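Putative endonuclease/exonuclease/phosphatase family protein (Bacteroides thetaiotaomicron, PDB 3MPR) probably acts as a metal-dependent nuclease of the endonuclease/exonuclease/phosphatase family, hydrolysing phosphodiester bonds. Local coordinates at residues G133-H145 with G166-N180. Numbering follows the deposited sequence.
Sequences GFEFLFFNLHMDH and GRGKNLPAILTGDFN
Strands 135-142 and 173-178 are the two parallel strands of a beta-alpha-beta crossover in the DNase I-like fold, joined through helix 148-164 and paired from Leu137 with Ala173 to His142 with Asp178. The ladder opens with Leu137 N donating to Pro172 O and closes with Met143 N donating to Asp178 O (2.9 Å), one residue beyond strand 135-142. On one face Phe136, Phe138 and Thr176 reach strand 5-13 of the other large sheet, and Ile174 touches Ile230 of the neighbouring strand. There Ile174 sets CG2 against Phe138 CE2 (3.7 Å) and its CD1 touches Phe136 CD1, while Thr176 CG2 lies 3.6 Å from Phe138 CZ. Thr176 OG1 donates to Asn140 OD1 (2.8 Å) from above the amide plane, and that oxygen also takes a bond from Gln50. With Asn140 ND2 bound to Thr49 O, both ends of this buried amide are engaged, which should fix its rotation. The other face holds Leu137, Phe139, Leu141 and Leu175; Leu175 CD1 sits 3.7 Å from Phe139 CB, and the Phe139 ring turns its edge to Ile174 O. By placing CG between the backbone N and the carbonyl carbon (chi1 59°), Leu141 brings CD1 over one face of the Phe179 ring, 4.1 Å from the centroid. At the C-terminal ends His142 comes close to Glu51, a magnesium ligand seen crystallographically in this protein, although no metal is bound to this chain, so the strand ends border the metal site. Asp178 forms an Asx turn, OD1 accepting from Asn180 N, while OD2 accepts from Asn13 and from a water at a short 2.5 Å. The same water bonds to His142 NE2, and Asp178 CB lies over one face of that imidazole, 4.0 Å from its centroid.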
ATOM      1  N   GLY A 133       3.563 -26.141  -5.611  1.00 16.30           N
ATOM      2  CA  GLY A 133       2.699 -27.069  -6.319  1.00 14.04           C
ATOM      3  C   GLY A 133       1.221 -26.910  -5.991  1.00 14.69           C
ATOM      4  O   GLY A 133       0.374 -27.624  -6.546  1.00 10.73           O
ATOM      5  N   PHE A 134       0.899 -25.976  -5.099  1.00 13.39           N
ATOM      6  CA  PHE A 134      -0.496 -25.741  -4.705  1.00 14.27           C
ATOM      7  C   PHE A 134      -1.357 -25.428  -5.929  1.00 11.69           C
ATOM      8  O   PHE A 134      -1.019 -24.542  -6.717  1.00  9.91           O
ATOM      9  CB  PHE A 134      -0.568 -24.584  -3.690  1.00 12.38           C
ATOM     10  CG  PHE A 134      -1.974 -24.144  -3.351  1.00 13.33           C
ATOM     11  CD1 PHE A 134      -2.920 -25.060  -2.919  1.00  9.61           C
ATOM     12  CD2 PHE A 134      -2.333 -22.811  -3.434  1.00 14.98           C
ATOM     13  CE1 PHE A 134      -4.210 -24.663  -2.609  1.00 14.16           C
ATOM     14  CE2 PHE A 134      -3.619 -22.409  -3.105  1.00 12.37           C
ATOM     15  CZ  PHE A 134      -4.551 -23.331  -2.696  1.00 11.47           C
ATOM     16  N   GLU A 135      -2.464 -26.147  -6.080  1.00 10.83           N
ATOM     17  CA  GLU A 135      -3.404 -25.893  -7.173  1.00 12.64           C
ATOM     18  C   GLU A 135      -4.707 -25.264  -6.674  1.00 13.99           C
ATOM     19  O   GLU A 135      -5.223 -25.642  -5.630  1.00 12.59           O
ATOM     20  CB  GLU A 135      -3.701 -27.196  -7.925  1.00 10.18           C
ATOM     21  CG  GLU A 135      -2.479 -27.755  -8.632  1.00 10.91           C
ATOM     22  CD  GLU A 135      -2.786 -28.997  -9.448  1.00 20.16           C
ATOM     23  OE1 GLU A 135      -3.852 -29.043 -10.097  1.00 22.21           O
ATOM     24  OE2 GLU A 135      -1.959 -29.926  -9.430  1.00 21.04           O
ATOM     25  N   PHE A 136      -5.240 -24.313  -7.437  1.00 11.44           N
ATOM     26  CA  PHE A 136      -6.458 -23.597  -7.043  1.00 12.29           C
ATOM     27  C   PHE A 136      -7.163 -23.040  -8.277  1.00 11.95           C
ATOM     28  O   PHE A 136      -6.560 -22.921  -9.345  1.00 11.03           O
ATOM     29  CB  PHE A 136      -6.141 -22.452  -6.055  1.00 13.60           C
ATOM     30  CG  PHE A 136      -5.239 -21.380  -6.625  1.00 11.74           C
ATOM     31  CD1 PHE A 136      -5.765 -20.198  -7.138  1.00 11.45           C
ATOM     32  CD2 PHE A 136      -3.861 -21.555  -6.641  1.00 10.57           C
ATOM     33  CE1 PHE A 136      -4.930 -19.209  -7.666  1.00 11.90           C
ATOM     34  CE2 PHE A 136      -3.028 -20.585  -7.161  1.00 11.61           C
ATOM     35  CZ  PHE A 136      -3.558 -19.405  -7.676  1.00 12.89           C
ATOM     36  N   LEU A 137      -8.446 -22.726  -8.129  1.00 10.11           N
ATOM     37  CA  LEU A 137      -9.206 -22.060  -9.178  1.00  9.56           C
ATOM     38  C   LEU A 137      -9.298 -20.579  -8.853  1.00 10.90           C
ATOM     39  O   LEU A 137      -9.462 -20.200  -7.697  1.00  8.62           O
ATOM     40  CB  LEU A 137     -10.623 -22.629  -9.269  1.00  7.72           C
ATOM     41  CG  LEU A 137     -10.717 -24.095  -9.695  1.00  9.49           C
ATOM     42  CD1 LEU A 137     -12.146 -24.633  -9.483  1.00 10.59           C
ATOM     43  CD2 LEU A 137     -10.282 -24.211 -11.154  1.00  8.02           C
ATOM     44  N   PHE A 138      -9.193 -19.745  -9.881  1.00  7.58           N
ATOM     45  CA  PHE A 138      -9.368 -18.298  -9.724  1.00 10.19           C
ATOM     46  C   PHE A 138     -10.418 -17.851 -10.739  1.00 12.35           C
ATOM     47  O   PHE A 138     -10.213 -18.013 -11.939  1.00 12.40           O
ATOM     48  CB  PHE A 138      -8.033 -17.603 -10.011  1.00 10.25           C
ATOM     49  CG  PHE A 138      -7.973 -16.165  -9.567  1.00  7.08           C
ATOM     50  CD1 PHE A 138      -8.598 -15.166 -10.302  1.00 11.41           C
ATOM     51  CD2 PHE A 138      -7.228 -15.804  -8.457  1.00 10.19           C
ATOM     52  CE1 PHE A 138      -8.524 -13.837  -9.903  1.00 11.38           C
ATOM     53  CE2 PHE A 138      -7.148 -14.472  -8.056  1.00  8.52           C
ATOM     54  CZ  PHE A 138      -7.798 -13.494  -8.772  1.00  7.86           C
ATOM     55  N   PHE A 139     -11.535 -17.299 -10.257  1.00  7.24           N
ATOM     56  CA  PHE A 139     -12.621 -16.830 -11.115  1.00  6.33           C
ATOM     57  C   PHE A 139     -12.701 -15.319 -11.043  1.00  8.41           C
ATOM     58  O   PHE A 139     -12.440 -14.751  -9.990  1.00 10.35           O
ATOM     59  CB  PHE A 139     -13.962 -17.360 -10.603  1.00 10.58           C
ATOM     60  CG  PHE A 139     -14.134 -18.846 -10.745  1.00 12.56           C
ATOM     61  CD1 PHE A 139     -13.629 -19.710  -9.800  1.00 12.69           C
ATOM     62  CD2 PHE A 139     -14.836 -19.368 -11.821  1.00 10.42           C
ATOM     63  CE1 PHE A 139     -13.810 -21.087  -9.934  1.00 12.82           C
ATOM     64  CE2 PHE A 139     -15.020 -20.731 -11.956  1.00 10.55           C
ATOM     65  CZ  PHE A 139     -14.509 -21.585 -11.014  1.00 10.54           C
ATOM     66  N   ASN A 140     -13.125 -14.679 -12.132  1.00  8.62           N
ATOM     67  CA  ASN A 140     -13.252 -13.228 -12.161  1.00  9.69           C
ATOM     68  C   ASN A 140     -14.434 -12.836 -13.045  1.00 11.99           C
ATOM     69  O   ASN A 140     -14.627 -13.418 -14.105  1.00 11.59           O
ATOM     70  CB  ASN A 140     -11.945 -12.626 -12.679  1.00  5.99           C
ATOM     71  CG  ASN A 140     -11.985 -11.123 -12.772  1.00  8.94           C
ATOM     72  OD1 ASN A 140     -12.400 -10.439 -11.834  1.00  9.76           O
ATOM     73  ND2 ASN A 140     -11.541 -10.593 -13.912  1.00  7.88           N
ATOM     74  N   LEU A 141     -15.234 -11.866 -12.607  1.00  6.61           N
ATOM     75  CA  LEU A 141     -16.431 -11.503 -13.363  1.00 12.41           C
ATOM     76  C   LEU A 141     -16.832 -10.049 -13.144  1.00 14.66           C
ATOM     77  O   LEU A 141     -16.255  -9.342 -12.320  1.00 11.62           O
ATOM     78  CB  LEU A 141     -17.611 -12.433 -13.006  1.00 10.38           C
ATOM     79  CG  LEU A 141     -18.088 -12.505 -11.543  1.00 10.42           C
ATOM     80  CD1 LEU A 141     -18.879 -11.259 -11.131  1.00  9.06           C
ATOM     81  CD2 LEU A 141     -18.949 -13.735 -11.330  1.00 11.21           C
ATOM     82  N   HIS A 142     -17.837  -9.627 -13.898  1.00 11.02           N
ATOM     83  CA  HIS A 142     -18.423  -8.305 -13.773  1.00  8.40           C
ATOM     84  C   HIS A 142     -19.917  -8.491 -13.989  1.00 12.44           C
ATOM     85  O   HIS A 142     -20.347  -8.841 -15.086  1.00 13.45           O
ATOM     86  CB  HIS A 142     -17.838  -7.366 -14.834  1.00 10.72           C
ATOM     87  CG  HIS A 142     -18.302  -5.949 -14.706  1.00 13.64           C
ATOM     88  ND1 HIS A 142     -17.770  -4.920 -15.453  1.00 12.71           N
ATOM     89  CD2 HIS A 142     -19.245  -5.388 -13.910  1.00 16.59           C
ATOM     90  CE1 HIS A 142     -18.369  -3.787 -15.127  1.00 11.87           C
ATOM     91  NE2 HIS A 142     -19.271  -4.044 -14.197  1.00 14.44           N
HETATM   92  N   MSE A 143     -20.691  -8.289 -12.927  1.00  9.76           N
HETATM   93  CA  MSE A 143     -22.130  -8.548 -12.914  1.00 12.47           C
HETATM   94  C   MSE A 143     -22.934  -7.493 -13.688  1.00 16.77           C
HETATM   95  O   MSE A 143     -22.447  -6.394 -13.948  1.00 15.29           O
HETATM   96  CB  MSE A 143     -22.624  -8.574 -11.472  1.00  9.21           C
HETATM   97  CG  MSE A 143     -22.096  -9.706 -10.617  1.00 13.98           C
HETATM   98 SE   MSE A 143     -22.952 -11.376 -11.175  1.00 25.06          SE
HETATM   99  CE  MSE A 143     -23.064 -12.249  -9.444  1.00 12.45           C
ATOM    100  N   ASP A 144     -24.178  -7.823 -14.039  1.00 16.72           N
ATOM    101  CA  ASP A 144     -25.030  -6.873 -14.746  1.00 12.85           C
ATOM    102  C   ASP A 144     -25.611  -5.872 -13.747  1.00 18.52           C
ATOM    103  O   ASP A 144     -25.894  -6.227 -12.606  1.00 16.34           O
ATOM    104  CB  ASP A 144     -26.157  -7.597 -15.483  1.00 17.70           C
ATOM    105  CG  ASP A 144     -26.892  -6.689 -16.449  1.00 17.77           C
ATOM    106  OD1 ASP A 144     -28.048  -6.311 -16.164  1.00 20.73           O
ATOM    107  OD2 ASP A 144     -26.302  -6.340 -17.480  1.00 19.00           O
ATOM    108  N   HIS A 145     -25.797  -4.624 -14.171  1.00 16.65           N
ATOM    109  CA  HIS A 145     -26.265  -3.595 -13.240  1.00 18.86           C
ATOM    110  C   HIS A 145     -27.787  -3.529 -13.128  1.00 23.36           C
ATOM    111  O   HIS A 145     -28.311  -3.035 -12.135  1.00 23.94           O
ATOM    112  CB  HIS A 145     -25.704  -2.222 -13.617  1.00 22.94           C
ATOM    113  CG  HIS A 145     -26.043  -1.794 -15.010  1.00 23.34           C
ATOM    114  ND1 HIS A 145     -25.687  -2.526 -16.122  1.00 25.36           N
ATOM    115  CD2 HIS A 145     -26.712  -0.711 -15.473  1.00 23.92           C
ATOM    116  CE1 HIS A 145     -26.120  -1.913 -17.209  1.00 26.95           C
ATOM    117  NE2 HIS A 145     -26.737  -0.804 -16.843  1.00 24.91           N
ATOM    118  N   GLY A 166     -13.366 -28.452 -10.789  1.00 13.99           N
ATOM    119  CA  GLY A 166     -12.449 -29.245  -9.995  1.00 10.66           C
ATOM    120  C   GLY A 166     -12.093 -30.541 -10.713  1.00 17.85           C
ATOM    121  O   GLY A 166     -11.101 -31.186 -10.386  1.00 17.86           O
ATOM    122  N   ARG A 167     -12.898 -30.913 -11.707  1.00 19.04           N
ATOM    123  CA  ARG A 167     -12.702 -32.161 -12.449  1.00 18.90           C
ATOM    124  C   ARG A 167     -12.579 -33.366 -11.514  1.00 21.35           C
ATOM    125  O   ARG A 167     -11.675 -34.184 -11.652  1.00 25.69           O
ATOM    126  CB  ARG A 167     -11.476 -32.083 -13.359  1.00 16.12           C
ATOM    127  CG  ARG A 167     -11.396 -30.818 -14.205  1.00 19.99           C
ATOM    128  CD  ARG A 167     -12.552 -30.721 -15.188  1.00 19.85           C
ATOM    129  NE  ARG A 167     -12.364 -29.623 -16.139  1.00 17.83           N
ATOM    130  CZ  ARG A 167     -13.341 -29.107 -16.878  1.00 17.78           C
ATOM    131  NH1 ARG A 167     -14.577 -29.591 -16.784  1.00 14.33           N
ATOM    132  NH2 ARG A 167     -13.084 -28.113 -17.715  1.00 17.10           N
ATOM    133  N   GLY A 168     -13.490 -33.464 -10.557  1.00 19.17           N
ATOM    134  CA  GLY A 168     -13.512 -34.607  -9.667  1.00 29.80           C
ATOM    135  C   GLY A 168     -12.780 -34.345  -8.365  1.00 35.72           C
ATOM    136  O   GLY A 168     -12.914 -35.110  -7.411  1.00 41.07           O
ATOM    137  N   LYS A 169     -12.006 -33.263  -8.327  1.00 30.00           N
ATOM    138  CA  LYS A 169     -11.273 -32.894  -7.119  1.00 23.46           C
ATOM    139  C   LYS A 169     -11.879 -31.668  -6.463  1.00 24.46           C
ATOM    140  O   LYS A 169     -12.632 -30.915  -7.078  1.00 25.43           O
ATOM    141  CB  LYS A 169      -9.797 -32.628  -7.421  1.00 23.95           C
ATOM    142  CG  LYS A 169      -9.010 -33.848  -7.861  1.00 31.42           C
ATOM    143  CD  LYS A 169      -7.544 -33.490  -8.056  1.00 35.47           C
ATOM    144  CE  LYS A 169      -7.400 -32.200  -8.856  1.00 42.51           C
ATOM    145  NZ  LYS A 169      -5.982 -31.836  -9.167  1.00 45.68           N
ATOM    146  N   ASN A 170     -11.501 -31.475  -5.210  1.00 21.13           N
ATOM    147  CA  ASN A 170     -12.032 -30.436  -4.353  1.00 21.35           C
ATOM    148  C   ASN A 170     -11.104 -29.214  -4.368  1.00 19.94           C
ATOM    149  O   ASN A 170     -10.492 -28.885  -3.356  1.00 22.91           O
ATOM    150  CB  ASN A 170     -12.114 -31.025  -2.942  1.00 27.12           C
ATOM    151  CG  ASN A 170     -12.787 -30.119  -1.962  1.00 35.52           C
ATOM    152  OD1 ASN A 170     -12.398 -30.064  -0.789  1.00 35.33           O
ATOM    153  ND2 ASN A 170     -13.810 -29.404  -2.418  1.00 38.59           N
ATOM    154  N   LEU A 171     -10.992 -28.547  -5.512  1.00 15.63           N
ATOM    155  CA  LEU A 171     -10.049 -27.439  -5.655  1.00 12.43           C
ATOM    156  C   LEU A 171     -10.553 -26.201  -4.931  1.00 10.05           C
ATOM    157  O   LEU A 171     -11.703 -25.809  -5.111  1.00 15.43           O
ATOM    158  CB  LEU A 171      -9.840 -27.079  -7.134  1.00 19.58           C
ATOM    159  CG  LEU A 171      -9.125 -28.082  -8.039  1.00 21.50           C
ATOM    160  CD1 LEU A 171      -8.959 -27.476  -9.415  1.00 18.52           C
ATOM    161  CD2 LEU A 171      -7.775 -28.479  -7.457  1.00 25.86           C
ATOM    162  N   PRO A 172      -9.694 -25.579  -4.113  1.00  9.92           N
ATOM    163  CA  PRO A 172     -10.075 -24.317  -3.465  1.00 10.20           C
ATOM    164  C   PRO A 172     -10.236 -23.243  -4.523  1.00  8.83           C
ATOM    165  O   PRO A 172      -9.562 -23.306  -5.548  1.00 12.08           O
ATOM    166  CB  PRO A 172      -8.864 -23.981  -2.581  1.00 13.57           C
ATOM    167  CG  PRO A 172      -8.041 -25.226  -2.530  1.00 18.26           C
ATOM    168  CD  PRO A 172      -8.309 -25.971  -3.792  1.00 12.80           C
ATOM    169  N   ALA A 173     -11.110 -22.275  -4.280  1.00  8.35           N
ATOM    170  CA  ALA A 173     -11.385 -21.248  -5.269  1.00  8.54           C
ATOM    171  C   ALA A 173     -11.265 -19.847  -4.691  1.00 10.78           C
ATOM    172  O   ALA A 173     -11.490 -19.622  -3.501  1.00  8.90           O
ATOM    173  CB  ALA A 173     -12.783 -21.448  -5.869  1.00  8.92           C
ATOM    174  N   ILE A 174     -10.898 -18.920  -5.566  1.00  6.22           N
ATOM    175  CA  ILE A 174     -10.870 -17.504  -5.277  1.00  7.13           C
ATOM    176  C   ILE A 174     -11.726 -16.872  -6.355  1.00  9.63           C
ATOM    177  O   ILE A 174     -11.558 -17.187  -7.528  1.00 11.79           O
ATOM    178  CB  ILE A 174      -9.443 -16.958  -5.400  1.00  7.44           C
ATOM    179  CG1 ILE A 174      -8.532 -17.662  -4.386  1.00  6.20           C
ATOM    180  CG2 ILE A 174      -9.449 -15.418  -5.267  1.00 10.62           C
ATOM    181  CD1 ILE A 174      -7.030 -17.346  -4.549  1.00  7.17           C
ATOM    182  N   LEU A 175     -12.639 -15.994  -5.956  1.00  8.78           N
ATOM    183  CA  LEU A 175     -13.547 -15.297  -6.882  1.00 11.96           C
ATOM    184  C   LEU A 175     -13.444 -13.787  -6.691  1.00 12.60           C
ATOM    185  O   LEU A 175     -13.716 -13.292  -5.593  1.00 11.32           O
ATOM    186  CB  LEU A 175     -15.000 -15.737  -6.624  1.00  7.67           C
ATOM    187  CG  LEU A 175     -16.123 -14.900  -7.260  1.00  7.28           C
ATOM    188  CD1 LEU A 175     -16.084 -14.974  -8.772  1.00 10.81           C
ATOM    189  CD2 LEU A 175     -17.501 -15.342  -6.729  1.00  9.87           C
ATOM    190  N   THR A 176     -13.028 -13.064  -7.740  1.00  7.82           N
ATOM    191  CA  THR A 176     -12.941 -11.599  -7.698  1.00 10.99           C
ATOM    192  C   THR A 176     -13.954 -11.014  -8.660  1.00 12.34           C
ATOM    193  O   THR A 176     -14.508 -11.727  -9.490  1.00  8.75           O
ATOM    194  CB  THR A 176     -11.543 -11.091  -8.149  1.00 11.62           C
ATOM    195  OG1 THR A 176     -11.284 -11.506  -9.500  1.00 12.56           O
ATOM    196  CG2 THR A 176     -10.443 -11.640  -7.244  1.00  7.27           C
ATOM    197  N   GLY A 177     -14.193  -9.712  -8.585  1.00  9.13           N
ATOM    198  CA  GLY A 177     -15.037  -9.107  -9.596  1.00  9.78           C
ATOM    199  C   GLY A 177     -15.645  -7.796  -9.178  1.00 10.50           C
ATOM    200  O   GLY A 177     -15.496  -7.366  -8.036  1.00  8.34           O
ATOM    201  N   ASP A 178     -16.309  -7.156 -10.132  1.00 10.77           N
ATOM    202  CA  ASP A 178     -17.172  -6.014  -9.865  1.00  8.24           C
ATOM    203  C   ASP A 178     -18.587  -6.578  -9.838  1.00 10.44           C
ATOM    204  O   ASP A 178     -19.109  -7.027 -10.862  1.00 12.54           O
ATOM    205  CB  ASP A 178     -17.016  -4.976 -10.971  1.00  6.79           C
ATOM    206  CG  ASP A 178     -17.941  -3.763 -10.798  1.00 13.30           C
ATOM    207  OD1 ASP A 178     -18.897  -3.826 -10.004  1.00 10.87           O
ATOM    208  OD2 ASP A 178     -17.715  -2.748 -11.490  1.00 14.69           O
ATOM    209  N   PHE A 179     -19.194  -6.579  -8.659  1.00  9.82           N
ATOM    210  CA  PHE A 179     -20.507  -7.195  -8.474  1.00 12.78           C
ATOM    211  C   PHE A 179     -21.654  -6.192  -8.588  1.00 13.99           C
ATOM    212  O   PHE A 179     -22.822  -6.555  -8.441  1.00 11.99           O
ATOM    213  CB  PHE A 179     -20.543  -7.986  -7.164  1.00 10.92           C
ATOM    214  CG  PHE A 179     -19.596  -9.148  -7.158  1.00 14.41           C
ATOM    215  CD1 PHE A 179     -18.237  -8.955  -6.919  1.00 10.85           C
ATOM    216  CD2 PHE A 179     -20.053 -10.427  -7.442  1.00  7.63           C
ATOM    217  CE1 PHE A 179     -17.355 -10.031  -6.944  1.00 11.16           C
ATOM    218  CE2 PHE A 179     -19.183 -11.507  -7.470  1.00  8.32           C
ATOM    219  CZ  PHE A 179     -17.830 -11.311  -7.217  1.00  6.50           C
ATOM    220  N   ASN A 180     -21.291  -4.942  -8.884  1.00 10.98           N
ATOM    221  CA  ASN A 180     -22.230  -3.866  -9.234  1.00 13.45           C
ATOM    222  C   ASN A 180     -23.121  -3.378  -8.099  1.00 13.90           C
ATOM    223  O   ASN A 180     -23.390  -2.186  -8.010  1.00 16.49           O
ATOM    224  CB  ASN A 180     -23.063  -4.210 -10.486  1.00 17.97           C
ATOM    225  CG  ASN A 180     -22.643  -3.385 -11.707  1.00 26.59           C
ATOM    226  OD1 ASN A 180     -22.585  -3.889 -12.840  1.00 26.34           O
ATOM    227  ND2 ASN A 180     -22.340  -2.112 -11.476  1.00 16.90           N
TER
HETATM  228  O   HOH W   1     -19.749  -1.499 -12.229  1.00 38.85           O